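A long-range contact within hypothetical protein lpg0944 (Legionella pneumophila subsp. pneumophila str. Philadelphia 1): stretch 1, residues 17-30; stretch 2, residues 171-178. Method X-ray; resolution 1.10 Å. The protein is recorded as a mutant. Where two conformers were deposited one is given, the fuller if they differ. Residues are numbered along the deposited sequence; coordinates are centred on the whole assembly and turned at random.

Stretch 1, residues 17-30: QYQKFVVADIGNFP
Stretch 2 171-178: DPWAVGMG

A short helix, running through W173 to G176, lies against an irregular segment that runs from a 3-10 turn (18-20) through a brief strand (22-23) and a type I turn (V23 to I26) into a second 3-10 turn (26-28). D171 caps the helix: its OD1 accepts from A174 N at 3.1 Å. In CA register, Q19 CA lies 4.2 Å from G176 CA and I26 CA 7.0 Å from M177 CA; Y18 O comes 3.6 Å from G176 CA. Together the stretches bury 564 Å².

W173 covers the most surface. Its CA-to-CB bond points away from stretch 1, but chi1 t (-174°) and chi2 83° bring the indole back, so that W173 NE1 donates to D25 OD1 at 3.0 Å and a nearly straight 167°. D25, chi1 p, thus satisfies a polar group that burial would otherwise strand. Beyond it, the indole edge meets the face of F29 (chi1 m, chi2 -90°), with ring centroids 5.1 Å apart and planes at 83°.

M177, the first residue to leave helical angles, takes m, m, m. M177 SD packs 3.7 Å from I26 CG1 and 3.8 Å from V23 CG1, and M177 CE lies 4.0 Å from F29 CB; M177 CE also touches the backbone F29 O at 3.3 Å.

Y18 (chi1 m, chi2 -53°) anchors the other end. P172 CB stands 3.5 Å from the centroid of the Y18 ring, just 6° off the normal, a CH-pi contact that seats a proline C-H on the aromatic face. Y18 CB also packs 3.9 Å from V175 CG1, with V175 in chi1 t.

Between these clusters the rule is smallness. V23, chi1 t, places CG2 3.7 Å from G176 CA; a CB on G176 would come within 2.7 Å of V23 CG2 and clash. Glycine here permits the close approach.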

# COMPACT_ATOMS: atom_id res chain seq x y z
N GLN A 17 -1.33 -4.61 -10.07
CA GLN A 17 -2.54 -4.04 -10.69
C GLN A 17 -3.46 -3.43 -9.62
O GLN A 17 -4.67 -3.70 -9.56
CB GLN A 17 -3.27 -5.08 -11.53
CG GLN A 17 -2.41 -5.55 -12.71
CD GLN A 17 -2.10 -4.43 -13.70
OE1 GLN A 17 -3.03 -3.87 -14.28
NE2 GLN A 17 -0.83 -4.18 -13.97
N TYR A 18 -2.90 -2.55 -8.80
CA TYR A 18 -3.64 -1.94 -7.70
C TYR A 18 -4.85 -1.13 -8.18
O TYR A 18 -5.83 -0.99 -7.45
CB TYR A 18 -2.71 -1.08 -6.88
CG TYR A 18 -1.72 -1.85 -6.03
CD1 TYR A 18 -2.15 -2.83 -5.16
CD2 TYR A 18 -0.36 -1.57 -6.06
CE1 TYR A 18 -1.26 -3.51 -4.33
CE2 TYR A 18 0.54 -2.25 -5.26
CZ TYR A 18 0.08 -3.22 -4.37
OH TYR A 18 1.00 -3.83 -3.55
N GLN A 19 -4.78 -0.61 -9.41
CA GLN A 19 -5.89 0.14 -9.95
C GLN A 19 -7.15 -0.69 -10.16
O GLN A 19 -8.23 -0.13 -10.35
CB GLN A 19 -5.49 0.84 -11.25
CG GLN A 19 -5.41 -0.00 -12.51
CD GLN A 19 -4.19 -0.86 -12.63
OE1 GLN A 19 -3.36 -0.98 -11.73
NE2 GLN A 19 -4.08 -1.50 -13.79
N LYS A 20 -7.02 -1.99 -10.14
CA LYS A 20 -8.14 -2.90 -10.35
C LYS A 20 -8.84 -3.31 -9.08
O LYS A 20 -9.89 -3.94 -9.13
CB LYS A 20 -7.69 -4.14 -11.15
CG LYS A 20 -6.99 -3.83 -12.46
CD LYS A 20 -7.80 -3.10 -13.46
CE LYS A 20 -6.98 -2.85 -14.71
NZ LYS A 20 -7.53 -2.09 -15.81
N PHE A 21 -8.29 -2.95 -7.92
CA PHE A 21 -8.95 -3.30 -6.67
C PHE A 21 -10.31 -2.61 -6.56
O PHE A 21 -10.52 -1.52 -7.09
CB PHE A 21 -8.14 -2.79 -5.47
CG PHE A 21 -7.21 -3.80 -4.86
CD1 PHE A 21 -6.09 -4.26 -5.54
CD2 PHE A 21 -7.46 -4.29 -3.58
CE1 PHE A 21 -5.24 -5.14 -4.92
CE2 PHE A 21 -6.60 -5.18 -2.98
CZ PHE A 21 -5.50 -5.60 -3.64
N VAL A 22 -11.21 -3.24 -5.82
CA VAL A 22 -12.35 -2.53 -5.26
C VAL A 22 -11.83 -1.71 -4.09
O VAL A 22 -11.23 -2.24 -3.16
CB VAL A 22 -13.43 -3.51 -4.79
CG1 VAL A 22 -14.52 -2.78 -4.01
CG2 VAL A 22 -14.03 -4.26 -5.97
N VAL A 23 -12.07 -0.41 -4.14
CA VAL A 23 -11.66 0.53 -3.10
C VAL A 23 -12.96 0.84 -2.33
O VAL A 23 -13.81 1.63 -2.78
CB VAL A 23 -11.01 1.80 -3.67
CG1 VAL A 23 -10.62 2.73 -2.57
CG2 VAL A 23 -9.80 1.43 -4.50
N ALA A 24 -13.12 0.20 -1.17
CA ALA A 24 -14.42 0.17 -0.49
C ALA A 24 -14.86 1.51 0.07
O ALA A 24 -16.05 1.71 0.33
CB ALA A 24 -14.40 -0.91 0.60
N ASP A 25 -13.91 2.43 0.24
CA ASP A 25 -14.19 3.75 0.80
C ASP A 25 -14.08 4.85 -0.26
O ASP A 25 -13.96 6.02 0.10
CB ASP A 25 -13.30 4.06 2.00
CG ASP A 25 -11.82 3.97 1.68
OD1 ASP A 25 -11.44 3.63 0.54
OD2 ASP A 25 -11.04 4.20 2.62
N ILE A 26 -14.12 4.50 -1.54
CA ILE A 26 -13.95 5.47 -2.60
C ILE A 26 -14.94 6.63 -2.47
O ILE A 26 -14.61 7.77 -2.73
CB ILE A 26 -14.02 4.78 -3.98
CG1 ILE A 26 -13.69 5.74 -5.12
CG2 ILE A 26 -15.37 4.10 -4.20
CD1 ILE A 26 -13.20 5.03 -6.35
N GLY A 27 -16.17 6.33 -2.04
CA GLY A 27 -17.21 7.34 -1.91
C GLY A 27 -16.96 8.33 -0.79
O GLY A 27 -17.57 9.39 -0.75
N ASN A 28 -16.11 7.96 0.17
CA ASN A 28 -15.80 8.85 1.29
C ASN A 28 -14.71 9.86 0.95
O ASN A 28 -14.51 10.83 1.69
CB ASN A 28 -15.34 8.04 2.50
CG ASN A 28 -16.45 7.24 3.14
OD1 ASN A 28 -17.39 6.80 2.48
ND2 ASN A 28 -16.34 7.05 4.45
N PHE A 29 -14.01 9.65 -0.16
CA PHE A 29 -12.86 10.49 -0.49
C PHE A 29 -12.87 10.99 -1.94
O PHE A 29 -11.92 10.79 -2.70
CB PHE A 29 -11.57 9.70 -0.24
CG PHE A 29 -11.32 9.32 1.20
CD1 PHE A 29 -10.62 10.17 2.03
CD2 PHE A 29 -11.74 8.10 1.69
CE1 PHE A 29 -10.35 9.82 3.35
CE2 PHE A 29 -11.48 7.74 3.00
CZ PHE A 29 -10.78 8.60 3.83
N PRO A 30 -13.95 11.67 -2.36
CA PRO A 30 -13.99 12.17 -3.75
C PRO A 30 -12.82 13.11 -4.05
O PRO A 30 -12.38 13.23 -5.20
CB PRO A 30 -15.35 12.89 -3.80
CG PRO A 30 -15.64 13.28 -2.38
CD PRO A 30 -15.11 12.12 -1.58
N ASP A 171 2.01 3.94 -2.11
CA ASP A 171 0.63 4.19 -1.74
C ASP A 171 -0.30 3.50 -2.74
O ASP A 171 -0.79 4.14 -3.70
CB ASP A 171 0.39 5.69 -1.68
CG ASP A 171 -0.97 6.05 -1.09
OD1 ASP A 171 -1.85 5.16 -0.94
OD2 ASP A 171 -1.15 7.25 -0.78
N PRO A 172 -0.58 2.21 -2.55
CA PRO A 172 -1.46 1.51 -3.48
C PRO A 172 -2.89 2.07 -3.51
O PRO A 172 -3.54 2.05 -4.55
CB PRO A 172 -1.44 0.07 -2.98
CG PRO A 172 -1.01 0.16 -1.55
CD PRO A 172 -0.03 1.30 -1.52
N TRP A 173 -3.38 2.59 -2.38
CA TRP A 173 -4.70 3.22 -2.37
C TRP A 173 -4.78 4.38 -3.36
O TRP A 173 -5.80 4.52 -4.05
CB TRP A 173 -5.07 3.65 -0.96
CG TRP A 173 -6.46 4.19 -0.78
CD1 TRP A 173 -7.62 3.48 -0.61
CD2 TRP A 173 -6.82 5.56 -0.67
NE1 TRP A 173 -8.66 4.34 -0.38
CE2 TRP A 173 -8.20 5.62 -0.42
CE3 TRP A 173 -6.10 6.75 -0.72
CZ2 TRP A 173 -8.90 6.84 -0.23
CZ3 TRP A 173 -6.78 7.97 -0.55
CH2 TRP A 173 -8.17 7.99 -0.30
N ALA A 174 -3.72 5.18 -3.46
CA ALA A 174 -3.72 6.26 -4.44
C ALA A 174 -3.94 5.71 -5.85
O ALA A 174 -4.58 6.36 -6.68
CB ALA A 174 -2.43 7.05 -4.39
N VAL A 175 -3.36 4.54 -6.16
CA VAL A 175 -3.50 3.91 -7.47
C VAL A 175 -4.93 3.35 -7.65
O VAL A 175 -5.54 3.50 -8.71
CB VAL A 175 -2.43 2.84 -7.66
CG1 VAL A 175 -2.56 2.17 -9.05
CG2 VAL A 175 -1.05 3.47 -7.54
N GLY A 176 -5.47 2.75 -6.60
CA GLY A 176 -6.88 2.37 -6.58
C GLY A 176 -7.81 3.54 -6.84
O GLY A 176 -8.85 3.41 -7.50
N MET A 177 -7.42 4.71 -6.37
CA MET A 177 -8.14 5.98 -6.50
C MET A 177 -7.78 6.71 -7.80
O MET A 177 -8.16 7.88 -7.96
CB MET A 177 -7.88 6.87 -5.29
CG MET A 177 -8.44 6.29 -3.98
SD MET A 177 -10.25 6.24 -3.94
CE MET A 177 -10.62 7.96 -3.66
N GLY A 178 -7.14 6.03 -8.74
CA GLY A 178 -6.99 6.54 -10.09
C GLY A 178 -5.69 7.26 -10.39
O GLY A 178 -5.49 7.63 -11.54